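Oxidored_FMN domain-containing protein ([Pseudomonas] geniculata N1, PDB 6L6J) is a 6-hydroxypseudooxynicotine amine oxidase that carries FMN and a [4Fe-4S] cluster, binds ADP, and probably passes substrate electrons from the flavin to the cluster. Local coordinates at residues P504-I512 and A609-T617; I581-S589 and V595-G603. All coordinates share one frame; numbering follows the deposited sequence.

Contact 1 of 2, residues P504-I512 and A609-T617; sequences PHVLTPEDI and AADAVVLVT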
# COMPACT_ATOMS: atom_id res chain seq x y z
N PRO A 504 19.93 -32.38 -10.44
CA PRO A 504 19.28 -31.69 -11.56
C PRO A 504 17.77 -31.46 -11.40
O PRO A 504 17.24 -30.63 -12.10
CB PRO A 504 19.53 -32.65 -12.74
CG PRO A 504 19.68 -34.01 -12.08
CD PRO A 504 20.44 -33.71 -10.81
N HIS A 505 17.11 -32.19 -10.49
CA HIS A 505 15.66 -31.99 -10.21
C HIS A 505 15.45 -30.72 -9.35
O HIS A 505 14.27 -30.29 -9.20
CB HIS A 505 15.04 -33.27 -9.62
CG HIS A 505 15.33 -33.49 -8.17
ND1 HIS A 505 16.61 -33.68 -7.70
CD2 HIS A 505 14.50 -33.53 -7.09
CE1 HIS A 505 16.57 -33.83 -6.39
NE2 HIS A 505 15.29 -33.73 -5.99
N VAL A 506 16.54 -30.15 -8.80
CA VAL A 506 16.50 -28.91 -7.95
C VAL A 506 16.53 -27.66 -8.85
O VAL A 506 17.39 -27.57 -9.74
CB VAL A 506 17.64 -28.89 -6.92
CG1 VAL A 506 17.56 -27.66 -6.02
CG2 VAL A 506 17.66 -30.15 -6.07
N LEU A 507 15.61 -26.73 -8.60
CA LEU A 507 15.42 -25.50 -9.40
C LEU A 507 15.45 -24.26 -8.49
O LEU A 507 15.43 -24.39 -7.25
CB LEU A 507 14.07 -25.58 -10.12
CG LEU A 507 13.78 -26.89 -10.86
CD1 LEU A 507 12.32 -26.97 -11.26
CD2 LEU A 507 14.68 -27.05 -12.08
N THR A 508 15.47 -23.10 -9.13
CA THR A 508 15.39 -21.75 -8.52
C THR A 508 14.29 -20.98 -9.23
O THR A 508 13.84 -21.40 -10.30
CB THR A 508 16.71 -21.00 -8.65
OG1 THR A 508 16.66 -20.25 -9.86
CG2 THR A 508 17.93 -21.91 -8.64
N PRO A 509 13.81 -19.84 -8.68
CA PRO A 509 12.85 -19.00 -9.37
C PRO A 509 13.23 -18.65 -10.82
O PRO A 509 12.32 -18.41 -11.57
CB PRO A 509 12.80 -17.73 -8.50
CG PRO A 509 13.13 -18.22 -7.12
CD PRO A 509 14.13 -19.34 -7.33
N GLU A 510 14.52 -18.62 -11.16
CA GLU A 510 15.01 -18.32 -12.54
C GLU A 510 14.32 -19.25 -13.56
O GLU A 510 13.77 -18.73 -14.56
CB GLU A 510 16.53 -18.43 -12.63
CG GLU A 510 17.27 -17.28 -11.93
CD GLU A 510 16.88 -15.88 -12.37
OE1 GLU A 510 16.70 -15.64 -13.58
OE2 GLU A 510 16.75 -15.01 -11.49
N ASP A 511 14.29 -20.55 -13.28
CA ASP A 511 13.67 -21.60 -14.14
C ASP A 511 12.18 -21.34 -14.30
O ASP A 511 11.67 -21.50 -15.42
CB ASP A 511 13.92 -23.01 -13.57
CG ASP A 511 15.40 -23.36 -13.46
OD1 ASP A 511 16.10 -23.28 -14.49
OD2 ASP A 511 15.85 -23.66 -12.33
N ILE A 512 11.49 -20.96 -13.23
CA ILE A 512 10.01 -20.77 -13.26
C ILE A 512 9.68 -19.48 -14.01
O ILE A 512 8.69 -19.46 -14.74
CB ILE A 512 9.39 -20.76 -11.85
CG1 ILE A 512 9.90 -21.93 -11.01
CG2 ILE A 512 7.87 -20.75 -11.94
CD1 ILE A 512 9.92 -23.27 -11.73
N ALA A 609 8.34 -36.80 0.03
CA ALA A 609 8.50 -37.13 -1.40
C ALA A 609 8.50 -35.80 -2.17
O ALA A 609 7.80 -34.86 -1.76
CB ALA A 609 7.41 -38.07 -1.83
N ALA A 610 9.31 -35.71 -3.22
CA ALA A 610 9.46 -34.48 -4.01
C ALA A 610 10.17 -34.80 -5.33
O ALA A 610 11.39 -35.02 -5.30
CB ALA A 610 10.20 -33.45 -3.20
N ASP A 611 9.42 -34.83 -6.44
CA ASP A 611 9.99 -35.10 -7.77
C ASP A 611 10.78 -33.87 -8.21
O ASP A 611 11.83 -34.04 -8.86
CB ASP A 611 8.89 -35.56 -8.72
CG ASP A 611 8.28 -36.90 -8.30
OD1 ASP A 611 9.08 -37.84 -8.03
OD2 ASP A 611 7.03 -36.97 -8.21
N ALA A 612 10.32 -32.68 -7.84
CA ALA A 612 11.06 -31.40 -8.03
C ALA A 612 11.14 -30.64 -6.69
O ALA A 612 10.43 -31.02 -5.70
CB ALA A 612 10.42 -30.58 -9.10
N VAL A 613 12.01 -29.62 -6.67
CA VAL A 613 12.31 -28.77 -5.48
C VAL A 613 12.63 -27.37 -5.99
O VAL A 613 13.58 -27.28 -6.80
CB VAL A 613 13.50 -29.34 -4.68
CG1 VAL A 613 13.96 -28.37 -3.59
CG2 VAL A 613 13.19 -30.71 -4.08
N VAL A 614 11.88 -26.35 -5.56
CA VAL A 614 12.27 -24.95 -5.90
C VAL A 614 12.80 -24.29 -4.62
O VAL A 614 12.04 -24.21 -3.62
CB VAL A 614 11.15 -24.14 -6.58
CG1 VAL A 614 11.71 -22.90 -7.25
CG2 VAL A 614 10.37 -24.96 -7.59
N LEU A 615 14.08 -23.92 -4.64
CA LEU A 615 14.74 -23.12 -3.57
C LEU A 615 14.53 -21.62 -3.85
O LEU A 615 15.04 -21.12 -4.86
CB LEU A 615 16.22 -23.50 -3.52
CG LEU A 615 16.52 -24.96 -3.18
CD1 LEU A 615 18.00 -25.26 -3.28
CD2 LEU A 615 16.02 -25.33 -1.79
N VAL A 616 13.78 -20.94 -2.97
CA VAL A 616 13.56 -19.46 -2.98
C VAL A 616 14.15 -18.90 -1.69
O VAL A 616 13.41 -18.82 -0.68
CB VAL A 616 12.06 -19.11 -3.13
CG1 VAL A 616 11.88 -17.72 -3.71
CG2 VAL A 616 11.28 -20.12 -3.97
N THR A 617 15.45 -18.54 -1.72
CA THR A 617 16.25 -18.21 -0.50
C THR A 617 16.99 -16.86 -0.62
O THR A 617 17.53 -16.41 0.40
CB THR A 617 17.22 -19.35 -0.17
OG1 THR A 617 18.15 -19.45 -1.25
CG2 THR A 617 16.52 -20.67 0.05
O HOH W 1 13.96 -34.21 -3.85
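His505 brings its ring up just ahead of strand 612-616: CD2 lies 3.2 Å from Asp611 O, which sits at the ring edge. With CG set between the backbone N and the carbonyl carbon (chi1 78°), the ring turns back over its own chain, and Val506 CG2 lies over one face, toward the rim. NE2 shares a water with Ala610 O. Val506 pairs in parallel with Val613, and its CG1, anti to the backbone N, lies 3.7 Å from Leu615 CD1. Leu507 uses both backbone polar atoms: its N donates to Val613 O at 2.8 Å, almost in line with that carbonyl, while its O accepts from Leu615 N at 3.0 Å. Thr508 ends the pairing and caps the helix that follows, OG1 accepting from Glu510 N and its own N donating to Asp511 OD2, a capping box. Pro509 lays CG on Val616 CG1 (3.7 Å), and Ile512 CG1 reaches Val614 CG1. On its other edge, strand 612-621 pairs with strand 522-527. The chemistry implies a short strand held by two nearly straight backbone bonds, a weak third (Val613 N to His505 O) and aliphatic packing, with polar side-chain contacts at its ends.

Contact 2 of 2, residues I581-S589 and V595-G603; sequences IVVGTAIAS and VKVSRLLDG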
# COMPACT_ATOMS: atom_id res chain seq x y z
N ILE A 581 0.63 -26.43 2.97
CA ILE A 581 1.39 -25.43 3.77
C ILE A 581 2.10 -26.17 4.92
O ILE A 581 1.40 -26.72 5.81
CB ILE A 581 0.47 -24.32 4.29
CG1 ILE A 581 -0.41 -23.75 3.18
CG2 ILE A 581 1.28 -23.23 4.99
CD1 ILE A 581 -1.54 -22.87 3.68
N VAL A 582 3.44 -26.14 4.90
CA VAL A 582 4.33 -26.54 6.02
C VAL A 582 5.07 -25.31 6.55
O VAL A 582 5.66 -24.57 5.75
CB VAL A 582 5.33 -27.63 5.57
CG1 VAL A 582 6.20 -28.12 6.73
CG2 VAL A 582 4.63 -28.82 4.90
N VAL A 583 5.12 -25.14 7.88
CA VAL A 583 5.77 -23.99 8.56
C VAL A 583 6.73 -24.45 9.67
O VAL A 583 6.82 -25.66 9.94
CB VAL A 583 4.70 -23.03 9.10
CG1 VAL A 583 3.93 -22.42 7.92
CG2 VAL A 583 3.78 -23.70 10.12
N GLY A 584 7.46 -23.48 10.24
CA GLY A 584 8.53 -23.71 11.23
C GLY A 584 9.37 -24.93 10.91
O GLY A 584 9.73 -25.66 11.86
N THR A 585 9.70 -25.12 9.63
CA THR A 585 10.38 -26.32 9.09
C THR A 585 11.51 -25.90 8.15
O THR A 585 11.27 -25.08 7.24
CB THR A 585 9.41 -27.27 8.37
OG1 THR A 585 8.45 -27.79 9.29
CG2 THR A 585 10.08 -28.48 7.76
N ALA A 586 12.70 -26.47 8.36
CA ALA A 586 13.89 -26.26 7.50
C ALA A 586 14.22 -27.55 6.75
O ALA A 586 13.89 -28.66 7.25
CB ALA A 586 15.05 -25.80 8.35
N ILE A 587 14.89 -27.41 5.61
CA ILE A 587 15.45 -28.53 4.81
C ILE A 587 16.85 -28.86 5.33
O ILE A 587 17.73 -27.97 5.27
CB ILE A 587 15.44 -28.15 3.33
CG1 ILE A 587 14.00 -28.09 2.81
CG2 ILE A 587 16.29 -29.11 2.52
CD1 ILE A 587 13.89 -27.77 1.34
N ALA A 588 17.05 -30.10 5.78
CA ALA A 588 18.36 -30.66 6.20
C ALA A 588 19.17 -31.00 4.95
O ALA A 588 20.39 -30.68 4.91
CB ALA A 588 18.17 -31.88 7.08
N SER A 589 18.52 -31.62 3.97
CA SER A 589 19.19 -32.29 2.82
C SER A 589 18.16 -32.61 1.73
O SER A 589 16.97 -32.79 2.08
CB SER A 589 19.94 -33.54 3.29
OG SER A 589 19.07 -34.67 3.34
N VAL A 595 13.09 -34.93 0.18
CA VAL A 595 13.92 -34.05 1.06
C VAL A 595 13.75 -34.52 2.50
O VAL A 595 12.62 -34.93 2.87
CB VAL A 595 13.55 -32.56 0.90
CG1 VAL A 595 13.46 -32.16 -0.56
CG2 VAL A 595 12.27 -32.21 1.64
N LYS A 596 14.86 -34.52 3.26
CA LYS A 596 14.84 -34.61 4.74
C LYS A 596 14.62 -33.19 5.27
O LYS A 596 15.29 -32.25 4.77
CB LYS A 596 16.13 -35.24 5.28
CG LYS A 596 16.24 -36.75 5.09
CD LYS A 596 17.41 -37.38 5.85
CE LYS A 596 17.69 -38.82 5.44
NZ LYS A 596 18.36 -38.91 4.12
N VAL A 597 13.67 -33.05 6.20
CA VAL A 597 13.34 -31.76 6.86
C VAL A 597 13.42 -31.93 8.38
O VAL A 597 13.38 -33.05 8.86
CB VAL A 597 11.96 -31.23 6.42
CG1 VAL A 597 11.84 -31.14 4.91
CG2 VAL A 597 10.82 -32.04 7.00
N SER A 598 13.54 -30.82 9.08
CA SER A 598 13.62 -30.72 10.56
C SER A 598 12.64 -29.63 11.00
O SER A 598 12.66 -28.56 10.36
CB SER A 598 15.03 -30.41 10.97
OG SER A 598 15.12 -30.27 12.37
N ARG A 599 11.82 -29.89 12.02
CA ARG A 599 11.01 -28.84 12.69
C ARG A 599 11.92 -28.03 13.62
O ARG A 599 12.65 -28.65 14.40
CB ARG A 599 9.84 -29.45 13.45
CG ARG A 599 8.64 -28.52 13.58
CD ARG A 599 7.41 -29.28 14.00
NE ARG A 599 7.66 -29.97 15.25
CZ ARG A 599 6.80 -30.78 15.85
NH1 ARG A 599 5.61 -31.05 15.32
NH2 ARG A 599 7.14 -31.35 16.99
N LEU A 600 11.88 -26.69 13.52
CA LEU A 600 12.80 -25.79 14.28
C LEU A 600 12.53 -25.88 15.79
O LEU A 600 13.50 -25.89 16.54
CB LEU A 600 12.70 -24.36 13.73
CG LEU A 600 13.18 -24.21 12.28
CD1 LEU A 600 13.11 -22.76 11.81
CD2 LEU A 600 14.61 -24.73 12.11
N LEU A 601 11.29 -25.96 16.25
CA LEU A 601 11.01 -25.89 17.71
C LEU A 601 11.75 -27.01 18.44
O LEU A 601 12.24 -26.75 19.55
CB LEU A 601 9.51 -25.99 17.97
CG LEU A 601 8.67 -24.76 17.63
CD1 LEU A 601 7.18 -25.06 17.76
CD2 LEU A 601 9.06 -23.57 18.51
N ASP A 602 11.80 -28.22 17.87
CA ASP A 602 12.19 -29.46 18.60
C ASP A 602 12.92 -30.47 17.72
O ASP A 602 13.20 -31.56 18.22
CB ASP A 602 10.95 -30.12 19.20
CG ASP A 602 9.90 -30.47 18.15
OD1 ASP A 602 10.30 -30.86 17.02
OD2 ASP A 602 8.70 -30.36 18.46
N GLY A 603 13.18 -30.17 16.44
CA GLY A 603 14.06 -31.01 15.59
C GLY A 603 13.45 -32.35 15.20
O GLY A 603 14.23 -33.22 14.75
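Thr585 and Arg599 face each other as a non-hydrogen-bonded antiparallel pair, and backbone bonds close the ladder around them. Leu600 N donates to Gly584 O at 2.9 Å, and Ala586 and Ser598 exchange two bonds, each nearly in line with the accepting C=O. Further along, Ala588 N (3.0 Å) and, weakly, Ser589 N both donate to Lys596 O, while Ser589 O accepts from Lys596 N. Gly584 itself has positive phi, which favours glycine where the chain turns from strand 581-582 into the hairpin.

Apolar contacts follow the alternation of the strands. Thr585 CG2, anti to the backbone N (chi1 -64° for OG1), crosses over Val597 and lies 3.6 Å from its CB; on the same face Ile587 CG1 nears Val597 CG1. On the other face Ala586 CB meets Leu600 CD2 at 3.9 Å. There too the Ser589 hydroxyl, through OG, makes a van der Waals contact with the aliphatic start of Lys596 at CB.

Among polar side chains, Thr585 OG1 donates to Val583 O at 2.8 Å from above the carbonyl plane, tying the side chain back to the residue two before it. A valine here would remove the hydroxyl and is likely to leave Val583 O without this donor.

Two residues, Ala588 and Ser589, opposite the single Lys596 make a classic beta bulge in an antiparallel hairpin, which strand 605-609 extends to a three-stranded sheet.

Contact 1 is mostly buried, joining a short parallel strand to a central strand of the mixed sheet; contact 2 is only partly buried and closes a local hairpin, with exposed Lys596 on its second strand and exposed Leu600 just past it, beside buried Val595 and Val597. Their centres lie about 17 Å apart, yet they meet where Val613 CG2 packs on Val595 CG1. Segment 581-589 also reaches the mixed sheet through strand 580-582, beside strand 547-552. Contact 1 links residues far apart in sequence and relies on parallel backbone bonds and aliphatic packing, whereas contact 2 spans a short turn and depends more on its backbone ladder and bulge.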